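Local coordinates for blue (Type 1) copper domain protein (Nitrosopumilus maritimus, PDB 5FC9) that binds a single type 1 copper ion in an open site and, like other cupredoxins, probably serves in electron transfer, at residues A[32-37]-A[66-71]; A[42-47]-A[55-60]; A[78-83]-A[90-95]; A[4-9]-A[17-22]. One frame throughout, in Å; residues are numbered along the deposited sequence.

The four contacts build one cupredoxin beta-sandwich. Contact 3, the buried one, is the hairpin whose first strand leads into copper ligand Cys82; its chemistry is backbone bonding and aromatic packing. Contacts 1, 2 and 4 are all partly buried. Contact 1 pairs two strands of the other sheet, with aromatic residues on its inner face and hydroxyl and charged groups on its outer one. Contacts 2 and 4 are loop-to-strand junctions: contact 2 relies on side-chain amides and hydroxyls and carries ligand His42, whereas contact 4 rests on isoleucines, prolines and a tyrosine. Strands 3-6 and 30-36 join contacts 4 and 1, strands 45-47 and 76-81 join contacts 2 and 3, and contacts 2 and 3 share the copper.

Contact 1 (A[32-37]-A[66-71]); sequences VTWTND and DRFEHV
Trp34 and Phe68 stand side by side on the inward face of two antiparallel strands, pointing the same way, with Trp34 CE3 3.6 Å from Phe68 CD2. Their ring planes are turned 34° apart, an oblique meeting. The indole also has backbone at its edge, where Phe68 O lies in its plane, and Val32 CG1 covers part of one face. Tyr80 of the facing sheet meets it edge-to-face, so a broad, flat, largely apolar side chain suits this place. The pair is tied through its main chain as well, Trp34 N donating to Phe68 O at 2.8 Å.

The other face is polar. Thr33 has OG1 anti to its carbonyl carbon (chi1 -56°), and this hydroxyl donates to Glu69 OE2 at 2.7 Å, coming from above the carboxylate plane. Its methyl, CG2, rests 3.9 Å from Arg67 CD, so both branches of the threonine are used. Arg67 in turn lies beside Thr35 and gives it a bent hydrogen bond, NE to OG1 2.8 Å, with 134° at the hydrogen. Asn36 N donates to Asp66 O where the ladder runs out, while the Asn36 amide is held by Asp38 and by carbonyls of Val40 and Leu62. Aromatic residues inside and hydroxyl-to-charge pairs outside are the two-faced pattern of an antiparallel strand pair in one sheet of the cupredoxin beta-sandwich.

Contact 2 (A[42-47]-A[55-60]); sequences HNIQSI and QLFNSP. With CU (copper (II) ion), chain E.
The entry of the chain into strand 45-47, just past the copper ligand His42, is paired with the loop 55-60, and Ile44 meets Ser59 at the end nearer the copper. Ser59 OG accepts Ile44 N at 2.8 Å and itself donates to Pro60 O, while Ser59 N donates to Ile44 O at 2.8 Å. A serine suits this place because its short hydroxyl, lying between its backbone N and carbonyl carbon (chi1 85°), can stand in for a main-chain acceptor.

Next along, the side chains of Gln45 and Asn58 cross at about a right angle. Asn58 ND2 donates to Gln45 OE1 at 2.9 Å, with the acceptor in the Asn58 amide plane, and also to Ile54 O; Asn58 OD1 accepts Leu56 N. Bonds at both ends fix which way round this amide sits. Gln45 NE2 adds a weak bond to Ser59 O. Gln45 and Asn58 form an antiparallel, non-hydrogen-bonded bridge, which adds the loop to the edge of the four-stranded sheet of the cupredoxin sandwich.

Beyond it, Ser46 N donates to Phe57 O at 2.9 Å, and Phe57 N returns a bond to Ser46 OG at 3.1 Å; that hydroxyl is also bonded to Ile54 O. Ser46 CB sits over a face of the Phe57 ring, 3.8 Å from its centroid, a CH-pi contact. Ile44 CG2 meets the ring at its edge. At the far end His42 ND1 binds copper at 2.0 Å, alongside Cys82, His85 and a water, and Asp38 holds His42 NE2.

Contact 3 (A[78-83]-A[90-95]); sequences YKYYCS and GLVTVS. With CU (copper (II) ion), chain E.
The ring of Tyr80 reaches over the neighbouring strand, with Gly90 CA over one face, 4.1 Å from the ring centroid and 24° off its normal, a CH-pi contact. Tyr80 CG sits between its backbone N and carbonyl carbon (chi1 65°), the start of the path that brings the ring over Gly90. Glycine suits the facing position, since a beta carbon there would lie 2.6 Å from Tyr80 OH. The hydroxyl reaches water 2 at 2.6 Å, and that water donates to Leu91 O. An alanine at Tyr80 would probably uncover Gly90 CA, leave this water without its hydroxyl partner and open a gap beside Trp34.

Tyr78 crosses Val94 obliquely, CE1 to CG2 3.7 Å, its own hydroxyl held by Glu74 O. On the opposite face Lys79 and Leu91 run side by side, tightly packed at CG to CD2 3.4 Å. Beneath these side chains, paired bonds link Tyr78 with Val92 and Tyr80 with Gly90, Tyr78 N to Val92 O being 2.8 Å. Backbone bonding and ring packing would be expected to make this hairpin stiff, consistent with a firm base for Cys82, whose SG binds copper at 2.2 Å.

Contact 4 (A[4-9]-A[17-22]); sequences IIIPNG and GFYSPL
Pro7 sets CG of its ring against two main-chain oxygens, 3.3 Å from Gly17 O and 3.4 Å from Phe18 O. Proline suits the spot where strand 3-6 gives out, because it has no N-H to offer and fills the space with a rigid ring. An alanine here would lose CG and CD, and would probably leave a gap beside both oxygens and the backbone freer to turn.

Tyr19 meets two isoleucines. Ile4 CG2 touches its CB at 3.9 Å, and Ile6 lies alongside the ring, CG1 to CD1 4.0 Å. Tyr19 CG is anti to its carbonyl carbon (chi1 -53°), which starts the ring off on the side of Ile6. Between these side chains the backbones form a single antiparallel bridge: Ile5 N donates to Ser20 O at 2.8 Å, almost straight at 174°, and Ser20 N returns a bond to Ile5 O. The peptide bond after Ser20 is cis, and the Pro21 ring then comes up to Ile4.

Further out, Gly17 O is held by Asn10 ND2. Gly17 itself has a positive phi, and a beta carbon there would run into Gly9 O at 2.8 Å. Gly9 N donates to Asp38 OD1, and the same aspartate bonds copper ligand His42. Tyr19 OH is bonded to Arg88 O. The Tyr19 side chain touches Cys82 and comes within about 5 Å of the copper, nearest atoms. This is the first strand of the cupredoxin sandwich, and in this protein the loop after it brings Tyr19 up to the type 1 copper site.

Contact 1 (A[32-37]-A[66-71])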
# COMPACT_ATOMS: atom_id res chain seq x y z
N VAL A 32 6.37 4.47 30.23
CA VAL A 32 6.20 4.93 28.86
C VAL A 32 4.80 5.53 28.67
O VAL A 32 3.82 4.96 29.13
CB VAL A 32 6.41 3.78 27.86
CG1 VAL A 32 6.07 4.23 26.43
CG2 VAL A 32 7.84 3.29 27.94
N THR A 33 4.73 6.68 28.01
CA THR A 33 3.45 7.34 27.77
C THR A 33 3.18 7.49 26.28
O THR A 33 3.96 8.13 25.57
CB THR A 33 3.39 8.73 28.42
OG1 THR A 33 3.67 8.62 29.82
CG2 THR A 33 2.01 9.35 28.23
N TRP A 34 2.09 6.90 25.82
CA TRP A 34 1.62 7.11 24.45
C TRP A 34 0.60 8.24 24.43
O TRP A 34 -0.26 8.30 25.31
CB TRP A 34 0.94 5.86 23.87
CG TRP A 34 1.83 4.72 23.46
CD1 TRP A 34 2.25 4.42 22.19
CD2 TRP A 34 2.33 3.68 24.30
NE1 TRP A 34 3.00 3.28 22.19
CE2 TRP A 34 3.08 2.80 23.48
CE3 TRP A 34 2.25 3.41 25.67
CZ2 TRP A 34 3.72 1.67 23.97
CZ3 TRP A 34 2.90 2.28 26.16
CH2 TRP A 34 3.63 1.44 25.32
N THR A 35 0.66 9.09 23.41
CA THR A 35 -0.35 10.12 23.24
C THR A 35 -0.94 9.99 21.84
O THR A 35 -0.20 9.88 20.87
CB THR A 35 0.22 11.53 23.42
OG1 THR A 35 0.74 11.66 24.75
CG2 THR A 35 -0.87 12.57 23.23
N ASN A 36 -2.27 10.00 21.74
CA ASN A 36 -2.91 10.03 20.43
C ASN A 36 -3.08 11.46 19.91
O ASN A 36 -3.97 12.17 20.36
CB ASN A 36 -4.28 9.33 20.48
CG ASN A 36 -4.91 9.23 19.09
OD1 ASN A 36 -4.24 9.49 18.10
ND2 ASN A 36 -6.19 8.85 19.02
N ASP A 37 -2.23 11.85 18.97
CA ASP A 37 -2.32 13.18 18.36
C ASP A 37 -3.10 13.13 17.06
O ASP A 37 -3.31 14.15 16.41
CB ASP A 37 -0.93 13.76 18.09
CG ASP A 37 -0.31 14.39 19.32
OD1 ASP A 37 -0.99 14.53 20.35
OD2 ASP A 37 0.88 14.76 19.23
N ASP A 66 -5.93 11.72 24.10
CA ASP A 66 -5.83 10.74 25.20
C ASP A 66 -4.44 10.15 25.30
O ASP A 66 -3.68 10.07 24.32
CB ASP A 66 -6.84 9.60 25.03
CG ASP A 66 -8.22 9.98 25.48
OD1 ASP A 66 -8.39 11.08 26.06
OD2 ASP A 66 -9.14 9.16 25.27
N ARG A 67 -4.13 9.69 26.50
CA ARG A 67 -2.83 9.12 26.81
C ARG A 67 -2.98 7.74 27.41
O ARG A 67 -4.02 7.41 28.00
CB ARG A 67 -2.06 10.03 27.76
CG ARG A 67 -1.75 11.39 27.16
CD ARG A 67 -0.67 12.14 27.92
NE ARG A 67 0.03 13.06 27.03
CZ ARG A 67 -0.22 14.36 26.94
NH1 ARG A 67 -1.15 14.93 27.71
NH2 ARG A 67 0.47 15.11 26.09
N PHE A 68 -1.95 6.92 27.25
CA PHE A 68 -1.91 5.59 27.85
C PHE A 68 -0.51 5.35 28.38
O PHE A 68 0.48 5.66 27.72
CB PHE A 68 -2.29 4.52 26.83
CG PHE A 68 -2.03 3.11 27.30
CD1 PHE A 68 -2.79 2.55 28.31
CD2 PHE A 68 -1.01 2.35 26.73
CE1 PHE A 68 -2.55 1.25 28.75
CE2 PHE A 68 -0.76 1.06 27.16
CZ PHE A 68 -1.53 0.51 28.17
N GLU A 69 -0.42 4.82 29.60
CA GLU A 69 0.88 4.60 30.22
C GLU A 69 1.10 3.13 30.58
O GLU A 69 0.15 2.43 30.93
CB GLU A 69 1.04 5.46 31.48
CG GLU A 69 1.02 6.96 31.21
CD GLU A 69 1.61 7.77 32.34
OE1 GLU A 69 1.52 7.34 33.51
OE2 GLU A 69 2.19 8.85 32.06
N HIS A 70 2.35 2.70 30.48
CA HIS A 70 2.74 1.38 30.99
C HIS A 70 4.16 1.42 31.56
O HIS A 70 5.07 2.00 30.96
CB HIS A 70 2.65 0.33 29.88
CG HIS A 70 2.98 -1.06 30.34
ND1 HIS A 70 2.13 -1.81 31.12
CD2 HIS A 70 4.06 -1.84 30.11
CE1 HIS A 70 2.67 -2.99 31.35
NE2 HIS A 70 3.85 -3.03 30.76
N VAL A 71 4.34 0.79 32.72
CA VAL A 71 5.67 0.68 33.31
C VAL A 71 6.35 -0.61 32.84
O VAL A 71 5.82 -1.70 33.04
CB VAL A 71 5.63 0.70 34.86
CG1 VAL A 71 7.04 0.67 35.41
CG2 VAL A 71 4.88 1.93 35.35

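Contact 2 (A[42-47]-A[55-60])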
# COMPACT_ATOMS: atom_id res chain seq x y z
N HIS A 42 -7.41 5.41 18.34
CA HIS A 42 -6.38 4.40 18.22
C HIS A 42 -6.35 3.59 19.48
O HIS A 42 -6.93 3.98 20.48
CB HIS A 42 -5.02 5.04 17.98
CG HIS A 42 -4.87 5.64 16.62
ND1 HIS A 42 -4.83 4.88 15.48
CD2 HIS A 42 -4.75 6.93 16.23
CE1 HIS A 42 -4.69 5.67 14.43
NE2 HIS A 42 -4.64 6.92 14.85
N ASN A 43 -5.68 2.45 19.45
CA ASN A 43 -5.35 1.79 20.70
C ASN A 43 -3.94 1.22 20.62
O ASN A 43 -3.30 1.25 19.56
CB ASN A 43 -6.39 0.70 21.06
CG ASN A 43 -6.51 -0.37 20.00
OD1 ASN A 43 -5.53 -1.02 19.66
ND2 ASN A 43 -7.71 -0.57 19.48
N ILE A 44 -3.45 0.75 21.76
CA ILE A 44 -2.11 0.21 21.87
C ILE A 44 -2.23 -1.19 22.46
O ILE A 44 -2.67 -1.35 23.59
CB ILE A 44 -1.20 1.09 22.76
CG1 ILE A 44 -1.01 2.48 22.14
CG2 ILE A 44 0.14 0.41 23.01
CD1 ILE A 44 -0.31 2.47 20.80
N GLN A 45 -1.86 -2.21 21.68
CA GLN A 45 -1.93 -3.60 22.17
C GLN A 45 -0.62 -4.33 21.96
O GLN A 45 -0.12 -4.39 20.83
CB GLN A 45 -3.04 -4.37 21.45
CG GLN A 45 -4.38 -3.67 21.39
CD GLN A 45 -5.06 -3.64 22.72
OE1 GLN A 45 -4.95 -4.57 23.51
NE2 GLN A 45 -5.77 -2.55 23.00
N SER A 46 -0.10 -4.92 23.02
CA SER A 46 1.07 -5.80 22.89
C SER A 46 0.68 -7.02 22.05
O SER A 46 -0.42 -7.55 22.19
CB SER A 46 1.58 -6.21 24.28
OG SER A 46 0.49 -6.56 25.10
N ILE A 47 1.57 -7.42 21.14
CA ILE A 47 1.28 -8.55 20.25
C ILE A 47 2.42 -9.55 20.21
O ILE A 47 3.56 -9.23 20.57
CB ILE A 47 1.02 -8.09 18.79
CG1 ILE A 47 2.19 -7.25 18.26
CG2 ILE A 47 -0.30 -7.36 18.71
CD1 ILE A 47 2.21 -7.13 16.72
N GLN A 55 -1.57 -10.40 26.46
CA GLN A 55 -1.86 -9.54 27.60
C GLN A 55 -0.57 -9.09 28.26
O GLN A 55 0.14 -9.88 28.87
CB GLN A 55 -2.76 -10.27 28.60
CG GLN A 55 -4.00 -10.87 27.98
CD GLN A 55 -4.73 -9.88 27.08
OE1 GLN A 55 -5.01 -8.75 27.47
NE2 GLN A 55 -5.03 -10.31 25.86
N LEU A 56 -0.23 -7.82 28.10
CA LEU A 56 0.93 -7.26 28.78
C LEU A 56 0.73 -5.75 28.91
O LEU A 56 0.75 -5.21 30.01
CB LEU A 56 2.22 -7.57 28.03
CG LEU A 56 3.48 -7.08 28.76
CD1 LEU A 56 3.65 -7.76 30.13
CD2 LEU A 56 4.71 -7.27 27.91
N PHE A 57 0.52 -5.07 27.79
CA PHE A 57 0.06 -3.68 27.87
C PHE A 57 -0.97 -3.47 26.78
O PHE A 57 -0.72 -3.71 25.59
CB PHE A 57 1.22 -2.67 27.80
CG PHE A 57 2.16 -2.85 26.63
CD1 PHE A 57 3.19 -3.77 26.68
CD2 PHE A 57 2.01 -2.06 25.49
CE1 PHE A 57 4.06 -3.92 25.61
CE2 PHE A 57 2.88 -2.20 24.43
CZ PHE A 57 3.90 -3.13 24.48
N ASN A 58 -2.16 -3.09 27.21
CA ASN A 58 -3.34 -3.13 26.37
C ASN A 58 -4.26 -1.99 26.75
O ASN A 58 -4.92 -2.01 27.78
CB ASN A 58 -4.07 -4.47 26.52
CG ASN A 58 -3.16 -5.66 26.32
OD1 ASN A 58 -2.47 -6.09 27.26
ND2 ASN A 58 -3.14 -6.21 25.10
N SER A 59 -4.29 -0.98 25.88
CA SER A 59 -4.98 0.26 26.18
C SER A 59 -6.47 0.19 25.89
O SER A 59 -6.95 -0.64 25.11
CB SER A 59 -4.36 1.40 25.37
OG SER A 59 -4.95 1.45 24.08
N PRO A 60 -7.24 1.07 26.54
CA PRO A 60 -8.60 1.32 26.08
C PRO A 60 -8.55 2.07 24.75
O PRO A 60 -7.46 2.46 24.33
CB PRO A 60 -9.19 2.22 27.19
CG PRO A 60 -8.22 2.18 28.31
CD PRO A 60 -6.89 1.90 27.70
CU CU E . -4.76 2.94 15.09
O HOH W 1 -2.54 2.91 14.81

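Contact 3 (A[78-83]-A[90-95])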
# COMPACT_ATOMS: atom_id res chain seq x y z
N TYR A 78 9.63 -5.46 22.90
CA TYR A 78 8.18 -5.58 22.99
C TYR A 78 7.49 -4.97 21.77
O TYR A 78 7.52 -3.76 21.58
CB TYR A 78 7.69 -4.91 24.28
CG TYR A 78 8.29 -5.51 25.52
CD1 TYR A 78 9.46 -5.00 26.08
CD2 TYR A 78 7.71 -6.61 26.12
CE1 TYR A 78 10.01 -5.57 27.22
CE2 TYR A 78 8.25 -7.19 27.25
CZ TYR A 78 9.39 -6.67 27.80
OH TYR A 78 9.92 -7.25 28.93
N LYS A 79 6.87 -5.82 20.95
CA LYS A 79 6.10 -5.35 19.80
C LYS A 79 4.69 -4.94 20.23
O LYS A 79 4.12 -5.54 21.14
CB LYS A 79 5.99 -6.44 18.73
CG LYS A 79 7.31 -6.88 18.13
CD LYS A 79 7.11 -7.98 17.09
CE LYS A 79 7.93 -9.21 17.42
NZ LYS A 79 7.55 -9.81 18.73
N TYR A 80 4.13 -3.95 19.56
CA TYR A 80 2.73 -3.61 19.79
C TYR A 80 2.11 -3.08 18.52
O TYR A 80 2.82 -2.66 17.61
CB TYR A 80 2.59 -2.58 20.92
CG TYR A 80 3.19 -1.24 20.56
CD1 TYR A 80 4.52 -0.98 20.80
CD2 TYR A 80 2.41 -0.25 19.96
CE1 TYR A 80 5.09 0.25 20.46
CE2 TYR A 80 2.97 0.97 19.61
CZ TYR A 80 4.30 1.22 19.86
OH TYR A 80 4.87 2.43 19.52
N TYR A 81 0.78 -3.08 18.47
CA TYR A 81 0.12 -2.54 17.29
C TYR A 81 -1.16 -1.82 17.75
O TYR A 81 -1.39 -1.66 18.94
CB TYR A 81 -0.11 -3.69 16.29
CG TYR A 81 -1.38 -4.52 16.37
CD1 TYR A 81 -1.90 -5.12 15.24
CD2 TYR A 81 -2.10 -4.64 17.56
CE1 TYR A 81 -3.09 -5.87 15.30
CE2 TYR A 81 -3.28 -5.36 17.62
CZ TYR A 81 -3.76 -5.97 16.49
OH TYR A 81 -4.92 -6.71 16.55
N CYS A 82 -1.96 -1.40 16.79
CA CYS A 82 -3.29 -0.87 17.02
C CYS A 82 -4.28 -1.80 16.36
O CYS A 82 -4.13 -2.13 15.18
CB CYS A 82 -3.43 0.54 16.43
SG CYS A 82 -5.12 1.19 16.43
N SER A 83 -5.31 -2.24 17.09
CA SER A 83 -6.20 -3.22 16.48
C SER A 83 -7.06 -2.62 15.36
O SER A 83 -7.57 -3.34 14.50
CB SER A 83 -7.09 -3.89 17.55
OG SER A 83 -8.04 -2.99 18.09
N GLY A 90 4.80 -1.02 16.27
CA GLY A 90 5.98 -0.39 16.82
C GLY A 90 6.67 -1.27 17.85
O GLY A 90 6.22 -2.38 18.13
N LEU A 91 7.77 -0.75 18.39
CA LEU A 91 8.58 -1.47 19.37
C LEU A 91 8.89 -0.62 20.58
O LEU A 91 9.07 0.59 20.49
CB LEU A 91 9.91 -1.91 18.75
CG LEU A 91 9.85 -2.76 17.49
CD1 LEU A 91 11.25 -2.94 16.99
CD2 LEU A 91 9.27 -4.09 17.84
N VAL A 92 8.98 -1.29 21.73
CA VAL A 92 9.63 -0.73 22.91
C VAL A 92 10.78 -1.67 23.26
O VAL A 92 10.56 -2.86 23.48
CB VAL A 92 8.67 -0.60 24.10
CG1 VAL A 92 9.40 -0.05 25.33
CG2 VAL A 92 7.48 0.28 23.75
N THR A 93 11.99 -1.14 23.28
CA THR A 93 13.17 -1.94 23.55
C THR A 93 13.72 -1.56 24.92
O THR A 93 14.23 -0.45 25.10
CB THR A 93 14.23 -1.76 22.47
OG1 THR A 93 13.70 -2.19 21.21
CG2 THR A 93 15.47 -2.59 22.79
N VAL A 94 13.60 -2.49 25.86
CA VAL A 94 13.96 -2.27 27.24
C VAL A 94 15.27 -2.98 27.57
O VAL A 94 15.39 -4.19 27.37
CB VAL A 94 12.85 -2.77 28.17
CG1 VAL A 94 13.15 -2.36 29.60
CG2 VAL A 94 11.50 -2.22 27.73
N SER A 95 16.24 -2.23 28.08
CA SER A 95 17.53 -2.82 28.43
C SER A 95 17.95 -2.44 29.85
O SER A 95 18.83 -3.08 30.43
CB SER A 95 18.60 -2.40 27.42
OG SER A 95 18.64 -1.00 27.27
OXT SER A 95 17.44 -1.50 30.46
CU CU E . -4.76 2.94 15.09
O HOH W 2 7.46 2.79 19.62
O HOH W 1 -2.54 2.91 14.81

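Contact 4 (A[4-9]-A[17-22])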
# COMPACT_ATOMS: atom_id res chain seq x y z
N ILE A 4 5.86 8.08 23.31
CA ILE A 4 5.62 7.71 21.93
C ILE A 4 4.40 8.48 21.46
O ILE A 4 3.36 8.45 22.11
CB ILE A 4 5.37 6.20 21.76
CG1 ILE A 4 6.59 5.41 22.24
CG2 ILE A 4 5.02 5.88 20.30
CD1 ILE A 4 6.31 3.96 22.60
N ILE A 5 4.53 9.17 20.32
CA ILE A 5 3.42 9.92 19.77
C ILE A 5 2.77 9.16 18.62
O ILE A 5 3.47 8.64 17.76
CB ILE A 5 3.87 11.28 19.26
CG1 ILE A 5 4.51 12.10 20.39
CG2 ILE A 5 2.70 12.03 18.61
CD1 ILE A 5 4.89 13.50 19.98
N ILE A 6 1.44 9.08 18.64
CA ILE A 6 0.70 8.62 17.47
C ILE A 6 0.33 9.87 16.67
O ILE A 6 -0.49 10.67 17.11
CB ILE A 6 -0.58 7.83 17.85
CG1 ILE A 6 -0.28 6.76 18.91
CG2 ILE A 6 -1.19 7.20 16.61
CD1 ILE A 6 -1.53 6.09 19.45
N PRO A 7 0.97 10.07 15.50
CA PRO A 7 0.79 11.36 14.85
C PRO A 7 -0.47 11.46 14.01
O PRO A 7 -1.11 10.46 13.67
CB PRO A 7 2.03 11.47 13.96
CG PRO A 7 2.29 10.04 13.56
CD PRO A 7 1.99 9.25 14.83
N ASN A 8 -0.82 12.69 13.67
CA ASN A 8 -1.86 12.90 12.68
C ASN A 8 -1.47 12.17 11.41
O ASN A 8 -0.33 12.26 10.96
CB ASN A 8 -2.05 14.39 12.40
CG ASN A 8 -3.15 14.64 11.40
OD1 ASN A 8 -2.91 14.72 10.20
ND2 ASN A 8 -4.38 14.75 11.89
N GLY A 9 -2.42 11.43 10.86
CA GLY A 9 -2.17 10.67 9.65
C GLY A 9 -1.74 9.24 9.87
O GLY A 9 -1.46 8.51 8.91
N GLY A 17 3.71 8.49 8.84
CA GLY A 17 2.63 8.52 9.80
C GLY A 17 2.79 7.49 10.90
O GLY A 17 1.91 7.35 11.75
N PHE A 18 3.90 6.77 10.90
CA PHE A 18 4.12 5.74 11.91
C PHE A 18 4.40 6.36 13.28
O PHE A 18 4.66 7.57 13.39
CB PHE A 18 5.26 4.79 11.49
CG PHE A 18 6.48 5.47 10.91
CD1 PHE A 18 7.21 6.38 11.65
CD2 PHE A 18 6.91 5.15 9.62
CE1 PHE A 18 8.33 7.00 11.11
CE2 PHE A 18 8.03 5.75 9.09
CZ PHE A 18 8.74 6.68 9.83
N TYR A 19 4.33 5.52 14.31
CA TYR A 19 4.60 5.93 15.69
C TYR A 19 5.96 6.61 15.80
O TYR A 19 6.90 6.21 15.14
CB TYR A 19 4.57 4.73 16.63
CG TYR A 19 3.31 3.90 16.54
CD1 TYR A 19 2.05 4.49 16.56
CD2 TYR A 19 3.38 2.52 16.41
CE1 TYR A 19 0.90 3.73 16.46
CE2 TYR A 19 2.24 1.75 16.31
CZ TYR A 19 0.99 2.36 16.33
OH TYR A 19 -0.16 1.62 16.23
N SER A 20 6.04 7.62 16.67
CA SER A 20 7.26 8.40 16.82
C SER A 20 7.71 8.43 18.27
O SER A 20 7.07 9.07 19.10
CB SER A 20 7.03 9.83 16.33
OG SER A 20 8.22 10.59 16.35
N PRO A 21 8.83 7.75 18.59
CA PRO A 21 9.68 6.97 17.70
C PRO A 21 9.11 5.59 17.45
O PRO A 21 8.34 5.09 18.26
CB PRO A 21 10.99 6.87 18.47
CG PRO A 21 10.56 6.90 19.90
CD PRO A 21 9.40 7.88 19.96
N LEU A 22 9.52 4.97 16.35
CA LEU A 22 9.00 3.65 15.99
C LEU A 22 9.60 2.56 16.89
O LEU A 22 8.97 1.53 17.12
CB LEU A 22 9.31 3.38 14.52
CG LEU A 22 8.60 2.20 13.87
CD1 LEU A 22 7.10 2.33 14.03
CD2 LEU A 22 8.99 2.16 12.40